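Local coordinates for protein N-isopropylammelide isopropylaminohydrolase (Burkholderia multivorans ATCC 17616, PDB 6NBO) that belongs to the amidohydrolase family of TIM-barrel metal-dependent enzymes and carries two zinc ions at its metal centre, at residues 63-77 and 300-312. Numbering follows the deposited sequence.
Sequences EGHTHLDKTHWGMPW and IGGNDGVRDTWTP. With ZN (zinc ion), chain B; ZN (zinc ion), chain M; EDO (1,2-ethanediol), chain I.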
# COMPACT_ATOMS: atom_id res chain seq x y z
N GLU A 63 -2.59 2.14 2.36
CA GLU A 63 -1.48 2.48 1.48
C GLU A 63 -0.79 1.18 1.08
O GLU A 63 -0.12 0.55 1.90
CB GLU A 63 -0.52 3.44 2.19
CG GLU A 63 0.86 3.59 1.53
CD GLU A 63 0.77 4.09 0.12
OE1 GLU A 63 0.41 3.29 -0.76
OE2 GLU A 63 1.06 5.28 -0.12
N GLY A 64 -0.99 0.75 -0.17
CA GLY A 64 -0.47 -0.53 -0.62
C GLY A 64 0.96 -0.52 -1.13
O GLY A 64 1.50 -1.59 -1.43
N HIS A 65 1.59 0.65 -1.26
CA HIS A 65 2.96 0.73 -1.77
C HIS A 65 3.52 2.11 -1.49
O HIS A 65 3.21 3.07 -2.20
CB HIS A 65 3.02 0.44 -3.28
CG HIS A 65 4.41 0.39 -3.86
ND1 HIS A 65 4.91 -0.73 -4.49
CD2 HIS A 65 5.38 1.34 -3.96
CE1 HIS A 65 6.13 -0.47 -4.95
NE2 HIS A 65 6.44 0.77 -4.62
N THR A 66 4.36 2.22 -0.47
CA THR A 66 5.13 3.45 -0.31
C THR A 66 6.53 3.07 0.16
O THR A 66 6.88 1.88 0.22
CB THR A 66 4.41 4.42 0.64
OG1 THR A 66 5.06 5.70 0.57
CG2 THR A 66 4.44 3.91 2.10
N HIS A 67 7.34 4.09 0.48
CA HIS A 67 8.74 3.93 0.86
C HIS A 67 8.94 4.85 2.07
O HIS A 67 9.47 5.95 1.94
CB HIS A 67 9.70 4.28 -0.29
CG HIS A 67 9.62 3.35 -1.46
ND1 HIS A 67 10.45 2.26 -1.59
CD2 HIS A 67 8.82 3.35 -2.56
CE1 HIS A 67 10.17 1.63 -2.72
NE2 HIS A 67 9.18 2.27 -3.32
N LEU A 68 8.49 4.38 3.25
CA LEU A 68 8.50 5.23 4.44
C LEU A 68 9.91 5.59 4.87
O LEU A 68 10.12 6.63 5.51
CB LEU A 68 7.79 4.55 5.62
CG LEU A 68 6.28 4.27 5.57
CD1 LEU A 68 5.84 3.52 6.81
CD2 LEU A 68 5.48 5.54 5.38
N ASP A 69 10.89 4.74 4.54
CA ASP A 69 12.26 5.02 4.96
C ASP A 69 12.86 6.20 4.20
O ASP A 69 13.76 6.85 4.72
CB ASP A 69 13.13 3.76 4.79
CG ASP A 69 13.19 3.25 3.34
OD1 ASP A 69 12.16 3.29 2.63
OD2 ASP A 69 14.28 2.78 2.93
N LYS A 70 12.37 6.48 2.99
CA LYS A 70 13.00 7.47 2.11
C LYS A 70 12.45 8.88 2.29
O LYS A 70 13.08 9.84 1.83
CB LYS A 70 12.79 7.11 0.63
CG LYS A 70 13.40 5.81 0.10
CD LYS A 70 12.95 5.67 -1.37
CE LYS A 70 13.27 4.31 -1.98
NZ LYS A 70 14.71 4.11 -2.27
N THR A 71 11.27 9.01 2.90
CA THR A 71 10.52 10.26 2.87
C THR A 71 11.24 11.37 3.63
O THR A 71 11.93 11.12 4.62
CB THR A 71 9.12 10.08 3.46
OG1 THR A 71 8.37 11.28 3.29
CG2 THR A 71 9.19 9.74 4.95
N HIS A 72 11.07 12.60 3.13
CA HIS A 72 11.49 13.79 3.86
C HIS A 72 10.31 14.48 4.53
O HIS A 72 10.39 15.68 4.86
CB HIS A 72 12.21 14.76 2.92
CG HIS A 72 13.53 14.25 2.43
ND1 HIS A 72 14.59 15.08 2.14
CD2 HIS A 72 13.96 12.99 2.19
CE1 HIS A 72 15.62 14.36 1.74
NE2 HIS A 72 15.26 13.08 1.76
N TRP A 73 9.20 13.76 4.72
CA TRP A 73 8.06 14.31 5.43
C TRP A 73 8.50 14.88 6.78
O TRP A 73 9.26 14.24 7.51
CB TRP A 73 7.00 13.23 5.63
CG TRP A 73 5.65 13.82 5.97
CD1 TRP A 73 5.12 14.03 7.21
CD2 TRP A 73 4.69 14.31 5.03
NE1 TRP A 73 3.88 14.61 7.10
CE2 TRP A 73 3.59 14.79 5.78
CE3 TRP A 73 4.64 14.39 3.63
CZ2 TRP A 73 2.46 15.35 5.17
CZ3 TRP A 73 3.52 14.94 3.03
CH2 TRP A 73 2.44 15.41 3.80
N GLY A 74 8.06 16.10 7.08
CA GLY A 74 8.45 16.75 8.30
C GLY A 74 9.82 17.39 8.29
O GLY A 74 10.19 18.05 9.26
N MET A 75 10.58 17.23 7.22
CA MET A 75 11.88 17.85 7.08
C MET A 75 11.79 19.09 6.21
O MET A 75 10.78 19.31 5.54
CB MET A 75 12.87 16.85 6.48
CG MET A 75 13.06 15.57 7.29
SD MET A 75 14.10 14.40 6.40
CE MET A 75 15.47 15.44 5.89
N PRO A 76 12.82 19.93 6.20
CA PRO A 76 12.86 21.04 5.24
C PRO A 76 12.72 20.52 3.82
O PRO A 76 13.05 19.37 3.52
CB PRO A 76 14.24 21.67 5.48
CG PRO A 76 14.55 21.36 6.90
CD PRO A 76 13.94 19.99 7.16
N TRP A 77 12.22 21.38 2.93
CA TRP A 77 12.00 20.99 1.54
C TRP A 77 13.30 20.46 0.93
O TRP A 77 14.36 21.06 1.09
CB TRP A 77 11.50 22.19 0.73
CG TRP A 77 11.26 21.82 -0.70
CD1 TRP A 77 12.03 22.14 -1.79
CD2 TRP A 77 10.19 21.00 -1.19
NE1 TRP A 77 11.49 21.58 -2.93
CE2 TRP A 77 10.36 20.88 -2.58
CE3 TRP A 77 9.10 20.37 -0.58
CZ2 TRP A 77 9.48 20.15 -3.38
CZ3 TRP A 77 8.23 19.64 -1.37
CH2 TRP A 77 8.43 19.54 -2.75
N ILE A 300 -4.05 -2.98 -6.36
CA ILE A 300 -3.64 -2.29 -5.14
C ILE A 300 -3.18 -0.89 -5.51
O ILE A 300 -2.32 -0.73 -6.38
CB ILE A 300 -2.50 -3.06 -4.43
CG1 ILE A 300 -2.90 -4.52 -4.15
CG2 ILE A 300 -2.08 -2.33 -3.15
CD1 ILE A 300 -1.70 -5.41 -3.81
N GLY A 301 -3.72 0.13 -4.85
CA GLY A 301 -3.25 1.49 -5.07
C GLY A 301 -2.12 1.85 -4.11
O GLY A 301 -2.05 1.35 -3.00
N GLY A 302 -1.22 2.72 -4.57
CA GLY A 302 -0.17 3.21 -3.69
C GLY A 302 0.35 4.56 -4.13
O GLY A 302 0.18 4.96 -5.29
N ASN A 303 1.00 5.27 -3.20
CA ASN A 303 1.64 6.54 -3.57
C ASN A 303 2.95 6.33 -4.31
O ASN A 303 3.31 7.16 -5.15
CB ASN A 303 1.95 7.40 -2.33
CG ASN A 303 0.77 8.23 -1.88
OD1 ASN A 303 0.47 9.27 -2.45
ND2 ASN A 303 0.09 7.76 -0.82
N ASP A 304 3.67 5.25 -4.00
CA ASP A 304 5.11 5.16 -4.19
C ASP A 304 5.76 6.16 -3.25
O ASP A 304 5.27 6.36 -2.13
CB ASP A 304 5.54 5.42 -5.65
CG ASP A 304 6.66 4.49 -6.09
OD1 ASP A 304 7.08 3.65 -5.28
OD2 ASP A 304 7.12 4.61 -7.24
N GLY A 305 6.84 6.82 -3.68
CA GLY A 305 7.52 7.75 -2.78
C GLY A 305 6.65 8.92 -2.37
O GLY A 305 5.70 9.31 -3.05
N VAL A 306 6.97 9.50 -1.22
CA VAL A 306 6.30 10.69 -0.72
C VAL A 306 7.38 11.70 -0.34
O VAL A 306 8.04 11.54 0.69
CB VAL A 306 5.39 10.40 0.48
CG1 VAL A 306 4.83 11.72 1.04
CG2 VAL A 306 4.26 9.45 0.08
N ARG A 307 7.55 12.74 -1.16
CA ARG A 307 8.45 13.86 -0.87
C ARG A 307 9.85 13.38 -0.47
O ARG A 307 10.34 13.64 0.63
CB ARG A 307 7.86 14.76 0.21
CG ARG A 307 6.56 15.41 -0.22
CD ARG A 307 6.24 16.69 0.56
NE ARG A 307 4.82 16.97 0.39
CZ ARG A 307 4.11 17.82 1.12
NH1 ARG A 307 4.69 18.52 2.10
NH2 ARG A 307 2.81 17.95 0.88
N ASP A 308 10.48 12.65 -1.39
CA ASP A 308 11.81 12.12 -1.11
C ASP A 308 12.77 12.67 -2.16
O ASP A 308 12.45 13.68 -2.80
CB ASP A 308 11.79 10.58 -1.04
CG ASP A 308 11.26 9.92 -2.31
OD1 ASP A 308 11.44 10.45 -3.42
OD2 ASP A 308 10.67 8.82 -2.17
N THR A 309 13.95 12.07 -2.34
CA THR A 309 14.86 12.62 -3.33
C THR A 309 14.53 12.18 -4.75
O THR A 309 15.10 12.73 -5.70
CB THR A 309 16.32 12.25 -3.02
OG1 THR A 309 16.55 10.86 -3.28
CG2 THR A 309 16.67 12.57 -1.57
N TRP A 310 13.63 11.21 -4.92
CA TRP A 310 13.16 10.81 -6.25
C TRP A 310 12.01 11.70 -6.72
O TRP A 310 11.98 12.13 -7.88
CB TRP A 310 12.66 9.36 -6.25
CG TRP A 310 13.68 8.29 -6.03
CD1 TRP A 310 14.27 7.94 -4.85
CD2 TRP A 310 14.18 7.38 -7.02
NE1 TRP A 310 15.13 6.88 -5.05
CE2 TRP A 310 15.09 6.52 -6.37
CE3 TRP A 310 13.95 7.21 -8.39
CZ2 TRP A 310 15.77 5.51 -7.04
CZ3 TRP A 310 14.64 6.21 -9.06
CH2 TRP A 310 15.54 5.37 -8.38
N THR A 311 11.03 11.96 -5.84
CA THR A 311 9.81 12.62 -6.28
C THR A 311 9.37 13.65 -5.25
O THR A 311 9.45 13.40 -4.05
CB THR A 311 8.67 11.61 -6.52
OG1 THR A 311 7.50 12.30 -6.97
CG2 THR A 311 8.33 10.82 -5.25
N PRO A 312 8.93 14.83 -5.70
CA PRO A 312 8.32 15.79 -4.77
C PRO A 312 6.86 15.48 -4.49
O PRO A 312 6.27 16.14 -3.62
CB PRO A 312 8.44 17.13 -5.52
CG PRO A 312 8.29 16.70 -6.97
CD PRO A 312 9.02 15.37 -7.07
ZN ZN B . 8.18 1.67 -5.26
ZN ZN M . 8.94 3.17 -7.73
C1 EDO I . 5.27 17.98 5.31
O1 EDO I . 6.67 17.72 5.44
C2 EDO I . 4.62 18.13 6.68
O2 EDO I . 5.38 19.07 7.46
O HOH W 1 9.25 8.24 0.13
O HOH W 2 10.52 2.70 -6.11
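Glu63 OE2 takes two hydrogen bonds from Asn303: the amide ND2 lies 2.8 Å from OE2, and the backbone N reaches the syn lone pair of OE2. With the side chain bent at chi2 (60°), Glu63 OE1 also receives the backbone N of His65, two residues on, at an N-H...O angle of 169°. One buried carboxylate thus ties residues 63-65 to Asn303 just ahead of Asp304. The carboxylate of Asp304 bridges the two zincs, with OD1 2.3 Å from the first zinc and OD2 2.4 Å from the second. His65 NE2, 2.1 Å from the first zinc, and His67 NE2 approach alongside Asp304, the His65 ring turned 70° from the carboxylate plane; His218 completes the protein ligands of the first zinc, and His250 joins Asp304 at the second. His65 ND1 is hydrogen-bonded to Ser249. This is the HxH-plus-aspartate centre of the amidohydrolase family. Beyond it, Thr71 OG1 donates to Val306 O at 2.6 Å and accepts from Trp73 N, closing an ST turn. One water accepts from Val306 N and donates to His67 O and Asp308 OD2. Farther out, Trp73 CZ3 sits 3.5 Å from Arg307 CZ, over the guanidinium face. Strands 56-66 and 299-301, first and last of the barrel, meet through Gly64 N and Gly301 O; strand 120-128 pairs with Glu63 and Thr66, while helix 104-117 packs against Glu63, Thr71 and Trp73.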